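Local coordinates for protein N6 adenine specific DNA methylase (Encephalitozoon cuniculi, PDB 3Q87) that probably transfers methyl groups from S-adenosylmethionine to protein, as the catalytic Mtq2 subunit of the Mtq2-Trm112 complex that methylates the translation termination factor eRF1, at residues 8-20 with 146-160. Residues are numbered along the deposited sequence; the frame is centred on the assembly and turned at random.
Sequences EDTYTLMDALERE and LKVRKILGETVYIIK. With SAM (S-adenosylmethionine), chain D.
In this Rossmann-like methyltransferase fold, helix 8-20 packs along the C-terminal beta hairpin of the central sheet, and Thr12, Ala16 and Ile158 meet in the middle. The helix axis runs at 35° to strand 155-160, pointing broadly the same way, and roughly antiparallel to strand 146-150. Ile158 turns toward the helix, its CD1, tight and of somewhat doubtful placement, 3.6 Å from Ala16 CB, while its other branch, CG2, faces Leu13 CD1. Two residues earlier, Val156 spreads its two methyls: CG1 reaches Thr12 OG1 (3.2 Å) and CG2 touches Asp9 CB. That hydroxyl sits between backbone N and carbonyl carbon (chi1 87°), from where it donates to Asp9 O within its own helix. The Thr12 methyl, CG2, is close to Arg149 CD but doubtfully placed; Thr12 CA covers one face of the guanidinium. Bent at chi3 (-73°), Arg149 grips Asp15 end-on: NH1 and NH2 both donate to Asp15 OD2, each at 3.1 Å, the carboxylate plane strongly turned from that of the guanidinium. At the start of the helix, the extended Glu8 slides past Ile151; Leu152 N gives Glu8 OE1 a weak hydrogen bond, and Leu152 CD1 lies against OE2. At the other end, the fully extended Lys160 brings NZ to within 2.7 Å of Glu20 OE1 on its syn side, a salt bridge beside Leu146 CD1; Tyr120 also bonds that oxygen. Asp9 points its carboxylate away from the hairpin, to the hydroxyls of Tyr4 and Tyr88, and Thr10 belongs to the S-adenosylmethionine pocket. Leu13 and Met14 pack on helix 36-41, strand 118-124 flanks strand 155-162 in the sheet, and helix 129-138 covers Ile159 on the hairpin's other face.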
ATOM      1  N   GLU B   8       6.288 -20.436   8.042  1.00 23.13           N
ATOM      2  CA  GLU B   8       7.515 -20.689   7.288  1.00 23.25           C
ATOM      3  C   GLU B   8       7.435 -20.041   5.907  1.00 21.77           C
ATOM      4  O   GLU B   8       8.439 -19.571   5.378  1.00 27.06           O
ATOM      5  CB  GLU B   8       7.793 -22.193   7.166  1.00 28.03           C
ATOM      6  CG  GLU B   8       8.293 -22.825   8.466  1.00 31.18           C
ATOM      7  CD  GLU B   8       8.541 -24.330   8.354  1.00 50.00           C
ATOM      8  OE1 GLU B   8       9.054 -24.791   7.311  1.00 47.72           O
ATOM      9  OE2 GLU B   8       8.236 -25.052   9.325  1.00 52.30           O
ATOM     10  N   ASP B   9       6.236 -20.009   5.333  1.00 21.22           N
ATOM     11  CA  ASP B   9       6.046 -19.333   4.063  1.00 21.68           C
ATOM     12  C   ASP B   9       6.425 -17.856   4.166  1.00 19.45           C
ATOM     13  O   ASP B   9       7.208 -17.363   3.361  1.00 20.11           O
ATOM     14  CB  ASP B   9       4.625 -19.526   3.503  1.00 24.78           C
ATOM     15  CG  ASP B   9       3.518 -19.072   4.461  1.00 25.66           C
ATOM     16  OD1 ASP B   9       3.714 -19.007   5.691  1.00 22.06           O
ATOM     17  OD2 ASP B   9       2.410 -18.793   3.959  1.00 27.38           O
ATOM     18  N   THR B  10       5.895 -17.154   5.166  1.00 19.52           N
ATOM     19  CA  THR B  10       6.228 -15.739   5.305  1.00 18.75           C
ATOM     20  C   THR B  10       7.741 -15.564   5.494  1.00 21.37           C
ATOM     21  O   THR B  10       8.345 -14.701   4.887  1.00 17.37           O
ATOM     22  CB  THR B  10       5.444 -15.013   6.439  1.00 23.85           C
ATOM     23  OG1 THR B  10       6.332 -14.633   7.493  1.00 45.33           O
ATOM     24  CG2 THR B  10       4.332 -15.862   6.996  1.00 13.35           C
ATOM     25  N   TYR B  11       8.358 -16.403   6.314  1.00 18.24           N
ATOM     26  CA  TYR B  11       9.792 -16.247   6.554  1.00 28.44           C
ATOM     27  C   TYR B  11      10.686 -16.517   5.333  1.00 22.36           C
ATOM     28  O   TYR B  11      11.775 -15.965   5.233  1.00 24.62           O
ATOM     29  CB  TYR B  11      10.230 -17.055   7.779  1.00 29.61           C
ATOM     30  CG  TYR B  11       9.612 -16.512   9.043  1.00 28.70           C
ATOM     31  CD1 TYR B  11       9.824 -15.191   9.420  1.00 40.48           C
ATOM     32  CD2 TYR B  11       8.801 -17.299   9.843  1.00 33.01           C
ATOM     33  CE1 TYR B  11       9.261 -14.672  10.576  1.00 37.80           C
ATOM     34  CE2 TYR B  11       8.222 -16.785  10.995  1.00 32.83           C
ATOM     35  CZ  TYR B  11       8.463 -15.474  11.356  1.00 36.45           C
ATOM     36  OH  TYR B  11       7.902 -14.951  12.502  1.00 53.21           O
ATOM     37  N   THR B  12      10.237 -17.347   4.402  1.00 19.14           N
ATOM     38  CA  THR B  12      11.009 -17.511   3.175  1.00 20.75           C
ATOM     39  C   THR B  12      10.903 -16.255   2.284  1.00 23.09           C
ATOM     40  O   THR B  12      11.872 -15.863   1.640  1.00 24.43           O
ATOM     41  CB  THR B  12      10.621 -18.782   2.370  1.00 23.94           C
ATOM     42  OG1 THR B  12       9.536 -18.489   1.491  1.00 47.63           O
ATOM     43  CG2 THR B  12      10.220 -19.912   3.294  1.00 26.26           C
ATOM     44  N   LEU B  13       9.734 -15.622   2.254  1.00 26.69           N
ATOM     45  CA  LEU B  13       9.604 -14.343   1.557  1.00 23.60           C
ATOM     46  C   LEU B  13      10.515 -13.312   2.226  1.00 23.28           C
ATOM     47  O   LEU B  13      11.303 -12.639   1.563  1.00 20.52           O
ATOM     48  CB  LEU B  13       8.133 -13.876   1.506  1.00 11.68           C
ATOM     49  CG  LEU B  13       7.806 -12.540   0.811  1.00 20.10           C
ATOM     50  CD1 LEU B  13       8.465 -12.441  -0.550  1.00 23.20           C
ATOM     51  CD2 LEU B  13       6.277 -12.300   0.690  1.00 15.65           C
ATOM     52  N   MET B  14      10.441 -13.223   3.549  1.00 18.93           N
ATOM     53  CA  MET B  14      11.270 -12.276   4.279  1.00 23.82           C
ATOM     54  C   MET B  14      12.764 -12.509   4.041  1.00 29.61           C
ATOM     55  O   MET B  14      13.523 -11.552   3.868  1.00 25.94           O
ATOM     56  CB  MET B  14      10.954 -12.327   5.772  1.00 24.27           C
ATOM     57  CG  MET B  14       9.546 -11.838   6.084  1.00 29.21           C
ATOM     58  SD  MET B  14       9.109 -11.866   7.845  1.00 33.68           S
ATOM     59  CE  MET B  14      10.118 -10.529   8.504  1.00 27.99           C
ATOM     60  N   ASP B  15      13.182 -13.772   4.039  1.00 23.30           N
ATOM     61  CA  ASP B  15      14.586 -14.098   3.806  1.00 25.29           C
ATOM     62  C   ASP B  15      15.028 -13.624   2.425  1.00 23.45           C
ATOM     63  O   ASP B  15      16.091 -13.023   2.285  1.00 25.01           O
ATOM     64  CB  ASP B  15      14.853 -15.603   3.956  1.00 34.05           C
ATOM     65  CG  ASP B  15      14.926 -16.053   5.415  1.00 41.13           C
ATOM     66  OD1 ASP B  15      14.932 -15.193   6.329  1.00 48.61           O
ATOM     67  OD2 ASP B  15      14.977 -17.280   5.645  1.00 46.51           O
ATOM     68  N   ALA B  16      14.205 -13.869   1.408  1.00 21.43           N
ATOM     69  CA  ALA B  16      14.552 -13.414   0.065  1.00 26.67           C
ATOM     70  C   ALA B  16      14.620 -11.882  -0.053  1.00 31.32           C
ATOM     71  O   ALA B  16      15.511 -11.345  -0.721  1.00 26.97           O
ATOM     72  CB  ALA B  16      13.620 -14.006  -0.971  1.00 24.60           C
ATOM     73  N   LEU B  17      13.680 -11.189   0.590  1.00 27.01           N
ATOM     74  CA  LEU B  17      13.658  -9.725   0.590  1.00 25.54           C
ATOM     75  C   LEU B  17      14.916  -9.193   1.251  1.00 27.22           C
ATOM     76  O   LEU B  17      15.495  -8.190   0.826  1.00 26.56           O
ATOM     77  CB  LEU B  17      12.428  -9.194   1.335  1.00 22.55           C
ATOM     78  CG  LEU B  17      11.072  -9.429   0.649  1.00 27.99           C
ATOM     79  CD1 LEU B  17       9.934  -9.104   1.587  1.00 26.46           C
ATOM     80  CD2 LEU B  17      10.959  -8.609  -0.631  1.00 25.25           C
ATOM     81  N   GLU B  18      15.337  -9.877   2.302  1.00 25.36           N
ATOM     82  CA  GLU B  18      16.509  -9.449   3.037  1.00 30.58           C
ATOM     83  C   GLU B  18      17.754  -9.469   2.150  1.00 27.13           C
ATOM     84  O   GLU B  18      18.575  -8.551   2.201  1.00 27.63           O
ATOM     85  CB  GLU B  18      16.707 -10.328   4.276  1.00 37.53           C
ATOM     86  CG  GLU B  18      17.739  -9.786   5.237  1.00 40.79           C
ATOM     87  CD  GLU B  18      17.404  -8.390   5.714  1.00 57.01           C
ATOM     88  OE1 GLU B  18      16.200  -8.036   5.751  1.00 58.88           O
ATOM     89  OE2 GLU B  18      18.348  -7.643   6.058  1.00 69.67           O
ATOM     90  N   ARG B  19      17.883 -10.504   1.329  1.00 24.01           N
ATOM     91  CA  ARG B  19      19.072 -10.674   0.505  1.00 36.37           C
ATOM     92  C   ARG B  19      19.093  -9.669  -0.634  1.00 39.09           C
ATOM     93  O   ARG B  19      20.165  -9.251  -1.075  1.00 42.05           O
ATOM     94  CB  ARG B  19      19.169 -12.104  -0.037  1.00 30.23           C
ATOM     95  CG  ARG B  19      19.131 -13.156   1.060  1.00 40.22           C
ATOM     96  CD  ARG B  19      19.441 -14.551   0.536  1.00 64.12           C
ATOM     97  NE  ARG B  19      18.517 -15.541   1.084  1.00 65.39           N
ATOM     98  CZ  ARG B  19      17.553 -16.136   0.381  1.00 68.74           C
ATOM     99  NH1 ARG B  19      17.391 -15.856  -0.911  1.00 59.61           N
ATOM    100  NH2 ARG B  19      16.753 -17.020   0.966  1.00 60.79           N
ATOM    101  N   GLU B  20      17.905  -9.286  -1.099  1.00 38.00           N
ATOM    102  CA  GLU B  20      17.767  -8.270  -2.135  1.00 30.69           C
ATOM    103  C   GLU B  20      18.215  -6.898  -1.642  1.00 31.54           C
ATOM    104  O   GLU B  20      18.673  -6.077  -2.422  1.00 30.63           O
ATOM    105  CB  GLU B  20      16.311  -8.179  -2.599  1.00 42.00           C
ATOM    106  CG  GLU B  20      15.833  -9.363  -3.397  1.00 32.56           C
ATOM    107  CD  GLU B  20      16.432  -9.389  -4.779  1.00 47.28           C
ATOM    108  OE1 GLU B  20      15.699  -9.084  -5.746  1.00 39.56           O
ATOM    109  OE2 GLU B  20      17.638  -9.695  -4.897  1.00 49.08           O
ATOM    110  N   LEU B 146      13.274 -16.312  -7.429  1.00 31.33           N
ATOM    111  CA  LEU B 146      14.322 -15.896  -6.504  1.00 32.39           C
ATOM    112  C   LEU B 146      14.747 -17.014  -5.564  1.00 33.88           C
ATOM    113  O   LEU B 146      15.926 -17.159  -5.253  1.00 42.74           O
ATOM    114  CB  LEU B 146      13.862 -14.690  -5.677  1.00 32.72           C
ATOM    115  CG  LEU B 146      14.453 -13.332  -6.026  1.00 32.70           C
ATOM    116  CD1 LEU B 146      14.251 -12.365  -4.865  1.00 32.32           C
ATOM    117  CD2 LEU B 146      15.918 -13.484  -6.315  1.00 38.60           C
ATOM    118  N   LYS B 147      13.784 -17.793  -5.098  1.00 33.01           N
ATOM    119  CA  LYS B 147      14.078 -18.811  -4.105  1.00 34.32           C
ATOM    120  C   LYS B 147      13.048 -19.917  -4.100  1.00 31.44           C
ATOM    121  O   LYS B 147      11.860 -19.673  -4.283  1.00 28.98           O
ATOM    122  CB  LYS B 147      14.180 -18.196  -2.705  1.00 36.61           C
ATOM    123  CG  LYS B 147      14.207 -19.243  -1.606  1.00 44.86           C
ATOM    124  CD  LYS B 147      15.176 -18.872  -0.504  1.00 52.54           C
ATOM    125  CE  LYS B 147      15.750 -20.130   0.158  1.00 52.48           C
ATOM    126  NZ  LYS B 147      16.985 -19.864   0.958  1.00 46.97           N
ATOM    127  N   VAL B 148      13.524 -21.142  -3.914  1.00 34.21           N
ATOM    128  CA  VAL B 148      12.655 -22.291  -3.744  1.00 32.63           C
ATOM    129  C   VAL B 148      12.978 -22.906  -2.394  1.00 36.84           C
ATOM    130  O   VAL B 148      14.138 -22.966  -2.002  1.00 40.45           O
ATOM    131  CB  VAL B 148      12.872 -23.339  -4.842  1.00 39.79           C
ATOM    132  CG1 VAL B 148      11.808 -24.418  -4.743  1.00 35.26           C
ATOM    133  CG2 VAL B 148      12.831 -22.680  -6.203  1.00 40.28           C
ATOM    134  N   ARG B 149      11.953 -23.338  -1.672  1.00 33.19           N
ATOM    135  CA  ARG B 149      12.164 -23.868  -0.335  1.00 37.37           C
ATOM    136  C   ARG B 149      11.013 -24.779   0.052  1.00 36.90           C
ATOM    137  O   ARG B 149       9.843 -24.401  -0.041  1.00 38.62           O
ATOM    138  CB  ARG B 149      12.326 -22.728   0.674  1.00 34.18           C
ATOM    139  CG  ARG B 149      12.727 -23.177   2.069  1.00 34.29           C
ATOM    140  CD  ARG B 149      12.749 -22.018   3.042  1.00 34.53           C
ATOM    141  NE  ARG B 149      13.885 -21.123   2.818  1.00 42.61           N
ATOM    142  CZ  ARG B 149      14.160 -20.049   3.558  1.00 39.00           C
ATOM    143  NH1 ARG B 149      13.378 -19.715   4.576  1.00 38.65           N
ATOM    144  NH2 ARG B 149      15.220 -19.300   3.280  1.00 41.07           N
ATOM    145  N   LYS B 150      11.350 -25.999   0.453  1.00 38.66           N
ATOM    146  CA  LYS B 150      10.356 -26.931   0.972  1.00 32.99           C
ATOM    147  C   LYS B 150      10.113 -26.578   2.428  1.00 35.53           C
ATOM    148  O   LYS B 150      11.060 -26.389   3.188  1.00 36.06           O
ATOM    149  CB  LYS B 150      10.857 -28.381   0.866  1.00 49.70           C
ATOM    150  CG  LYS B 150       9.905 -29.423   1.466  1.00 40.36           C
ATOM    151  CD  LYS B 150       8.865 -29.878   0.452  1.00 44.03           C
ATOM    152  CE  LYS B 150       7.575 -30.352   1.123  1.00 46.07           C
ATOM    153  NZ  LYS B 150       6.471 -30.538   0.125  1.00 49.69           N
ATOM    154  N   ILE B 151       8.845 -26.475   2.810  1.00 38.67           N
ATOM    155  CA  ILE B 151       8.483 -26.200   4.196  1.00 38.44           C
ATOM    156  C   ILE B 151       7.485 -27.270   4.610  1.00 32.68           C
ATOM    157  O   ILE B 151       7.153 -28.140   3.804  1.00 28.77           O
ATOM    158  CB  ILE B 151       7.855 -24.790   4.352  1.00 32.17           C
ATOM    159  CG1 ILE B 151       6.454 -24.759   3.740  1.00 39.29           C
ATOM    160  CG2 ILE B 151       8.728 -23.733   3.692  1.00 28.16           C
ATOM    161  CD1 ILE B 151       5.766 -23.412   3.842  1.00 32.09           C
ATOM    162  N   LEU B 152       7.016 -27.215   5.856  1.00 31.48           N
ATOM    163  CA  LEU B 152       5.980 -28.138   6.331  1.00 36.07           C
ATOM    164  C   LEU B 152       4.712 -28.041   5.496  1.00 43.04           C
ATOM    165  O   LEU B 152       3.959 -27.072   5.613  1.00 47.30           O
ATOM    166  CB  LEU B 152       5.619 -27.835   7.785  1.00 27.42           C
ATOM    167  CG  LEU B 152       6.666 -28.219   8.815  1.00 33.85           C
ATOM    168  CD1 LEU B 152       6.300 -27.617  10.148  1.00 30.20           C
ATOM    169  CD2 LEU B 152       6.785 -29.739   8.901  1.00 34.81           C
ATOM    170  N   GLY B 153       4.461 -29.038   4.657  1.00 44.80           N
ATOM    171  CA  GLY B 153       3.231 -29.043   3.890  1.00 49.10           C
ATOM    172  C   GLY B 153       3.418 -28.924   2.395  1.00 45.61           C
ATOM    173  O   GLY B 153       2.801 -29.665   1.642  1.00 53.35           O
ATOM    174  N   GLU B 154       4.256 -27.992   1.949  1.00 50.54           N
ATOM    175  CA  GLU B 154       4.490 -27.839   0.511  1.00 49.04           C
ATOM    176  C   GLU B 154       5.812 -27.163   0.189  1.00 32.25           C
ATOM    177  O   GLU B 154       6.669 -26.993   1.053  1.00 34.70           O
ATOM    178  CB  GLU B 154       3.325 -27.097  -0.167  1.00 50.88           C
ATOM    179  CG  GLU B 154       3.277 -27.265  -1.698  1.00 42.46           C
ATOM    180  CD  GLU B 154       1.858 -27.332  -2.241  1.00 41.97           C
ATOM    181  OE1 GLU B 154       0.921 -27.552  -1.441  1.00 63.67           O
ATOM    182  OE2 GLU B 154       1.674 -27.178  -3.466  1.00 40.66           O
ATOM    183  N   THR B 155       5.982 -26.798  -1.073  1.00 30.32           N
ATOM    184  CA  THR B 155       7.195 -26.120  -1.494  1.00 40.61           C
ATOM    185  C   THR B 155       6.850 -24.703  -1.930  1.00 28.04           C
ATOM    186  O   THR B 155       5.914 -24.480  -2.690  1.00 27.56           O
ATOM    187  CB  THR B 155       7.897 -26.866  -2.639  1.00 40.64           C
ATOM    188  OG1 THR B 155       7.089 -26.793  -3.819  1.00 46.94           O
ATOM    189  CG2 THR B 155       8.100 -28.330  -2.275  1.00 38.74           C
ATOM    190  N   VAL B 156       7.624 -23.749  -1.444  1.00 29.95           N
ATOM    191  CA  VAL B 156       7.342 -22.348  -1.678  1.00 29.41           C
ATOM    192  C   VAL B 156       8.231 -21.787  -2.782  1.00 30.43           C
ATOM    193  O   VAL B 156       9.435 -22.045  -2.803  1.00 30.10           O
ATOM    194  CB  VAL B 156       7.582 -21.551  -0.386  1.00 28.04           C
ATOM    195  CG1 VAL B 156       7.727 -20.079  -0.689  1.00 30.07           C
ATOM    196  CG2 VAL B 156       6.462 -21.796   0.584  1.00 27.55           C
ATOM    197  N   TYR B 157       7.634 -21.015  -3.689  1.00 22.61           N
ATOM    198  CA  TYR B 157       8.378 -20.306  -4.726  1.00 18.91           C
ATOM    199  C   TYR B 157       8.233 -18.794  -4.590  1.00 22.81           C
ATOM    200  O   TYR B 157       7.124 -18.261  -4.548  1.00 27.47           O
ATOM    201  CB  TYR B 157       7.900 -20.732  -6.113  1.00 28.36           C
ATOM    202  CG  TYR B 157       8.003 -22.223  -6.365  1.00 31.25           C
ATOM    203  CD1 TYR B 157       8.994 -22.741  -7.194  1.00 41.70           C
ATOM    204  CD2 TYR B 157       7.115 -23.110  -5.774  1.00 32.01           C
ATOM    205  CE1 TYR B 157       9.097 -24.103  -7.428  1.00 39.92           C
ATOM    206  CE2 TYR B 157       7.205 -24.477  -6.004  1.00 39.75           C
ATOM    207  CZ  TYR B 157       8.199 -24.968  -6.832  1.00 40.11           C
ATOM    208  OH  TYR B 157       8.294 -26.319  -7.062  1.00 42.00           O
ATOM    209  N   ILE B 158       9.358 -18.102  -4.525  1.00 23.96           N
ATOM    210  CA  ILE B 158       9.338 -16.651  -4.492  1.00 23.49           C
ATOM    211  C   ILE B 158       9.667 -16.079  -5.863  1.00 25.48           C
ATOM    212  O   ILE B 158      10.781 -16.214  -6.374  1.00 27.37           O
ATOM    213  CB  ILE B 158      10.292 -16.105  -3.441  1.00 22.99           C
ATOM    214  CG1 ILE B 158       9.815 -16.553  -2.054  1.00 17.55           C
ATOM    215  CG2 ILE B 158      10.391 -14.578  -3.557  1.00 18.20           C
ATOM    216  CD1 ILE B 158      10.836 -16.334  -0.987  1.00 38.25           C
ATOM    217  N   ILE B 159       8.668 -15.451  -6.460  1.00 20.71           N
ATOM    218  CA  ILE B 159       8.810 -14.886  -7.788  1.00 21.78           C
ATOM    219  C   ILE B 159       9.197 -13.419  -7.725  1.00 26.84           C
ATOM    220  O   ILE B 159       8.578 -12.641  -7.006  1.00 23.54           O
ATOM    221  CB  ILE B 159       7.513 -15.053  -8.567  1.00 21.64           C
ATOM    222  CG1 ILE B 159       7.188 -16.535  -8.706  1.00 24.58           C
ATOM    223  CG2 ILE B 159       7.624 -14.439  -9.950  1.00 28.38           C
ATOM    224  CD1 ILE B 159       6.000 -16.806  -9.614  1.00 29.02           C
ATOM    225  N   LYS B 160      10.246 -13.047  -8.451  1.00 26.77           N
ATOM    226  CA  LYS B 160      10.598 -11.640  -8.599  1.00 22.03           C
ATOM    227  C   LYS B 160      10.242 -11.193 -10.008  1.00 32.38           C
ATOM    228  O   LYS B 160      10.612 -11.845 -10.980  1.00 24.37           O
ATOM    229  CB  LYS B 160      12.075 -11.376  -8.321  1.00 27.71           C
ATOM    230  CG  LYS B 160      12.474  -9.946  -8.635  1.00 25.02           C
ATOM    231  CD  LYS B 160      13.896  -9.624  -8.207  1.00 29.34           C
ATOM    232  CE  LYS B 160      14.253  -8.187  -8.581  1.00 33.85           C
ATOM    233  NZ  LYS B 160      15.650  -7.851  -8.203  1.00 33.10           N
TER
HETATM  234  N   SAM D 300       1.791 -10.973   4.772  1.00 24.16           N
HETATM  235  CA  SAM D 300       1.341 -11.998   5.722  1.00 24.35           C
HETATM  236  C   SAM D 300       2.450 -13.046   5.892  1.00 31.30           C
HETATM  237  O   SAM D 300       2.523 -13.761   6.892  1.00 28.36           O
HETATM  238  OXT SAM D 300       3.310 -13.204   5.028  1.00 27.94           O
HETATM  239  CB  SAM D 300      -0.038 -12.632   5.388  1.00 18.18           C
HETATM  240  CG  SAM D 300      -0.230 -13.565   4.166  1.00 28.11           C
HETATM  241  SD  SAM D 300      -1.839 -14.458   4.003  1.00 40.34           S
HETATM  242  CE  SAM D 300      -1.362 -15.991   3.178  1.00 25.44           C
HETATM  243  C5' SAM D 300      -2.668 -13.594   2.644  1.00 23.67           C
HETATM  244  C4' SAM D 300      -3.186 -12.257   3.149  1.00 20.12           C
HETATM  245  O4' SAM D 300      -3.881 -11.593   2.106  1.00 19.48           O
HETATM  246  C3' SAM D 300      -4.152 -12.397   4.315  1.00 19.64           C
HETATM  247  O3' SAM D 300      -3.767 -11.487   5.321  1.00 19.58           O
HETATM  248  C2' SAM D 300      -5.499 -11.998   3.747  1.00 19.77           C
HETATM  249  O2' SAM D 300      -6.340 -11.343   4.668  1.00 18.97           O
HETATM  250  C1' SAM D 300      -5.080 -11.062   2.637  1.00 15.29           C
HETATM  251  N9  SAM D 300      -6.027 -11.002   1.534  1.00 16.38           N
HETATM  252  C8  SAM D 300      -6.881 -11.973   1.063  1.00 17.50           C
HETATM  253  N7  SAM D 300      -7.552 -11.452   0.012  1.00 16.50           N
HETATM  254  C5  SAM D 300      -7.118 -10.171  -0.184  1.00 22.65           C
HETATM  255  C6  SAM D 300      -7.437  -9.185  -1.100  1.00 14.73           C
HETATM  256  N6  SAM D 300      -8.349  -9.426  -2.037  1.00 17.87           N
HETATM  257  N1  SAM D 300      -6.806  -7.953  -1.041  1.00 17.06           N
HETATM  258  C2  SAM D 300      -5.848  -7.686  -0.077  1.00 16.13           C
HETATM  259  N3  SAM D 300      -5.532  -8.676   0.833  1.00 16.97           N
HETATM  260  C4  SAM D 300      -6.158  -9.881   0.774  1.00 16.45           C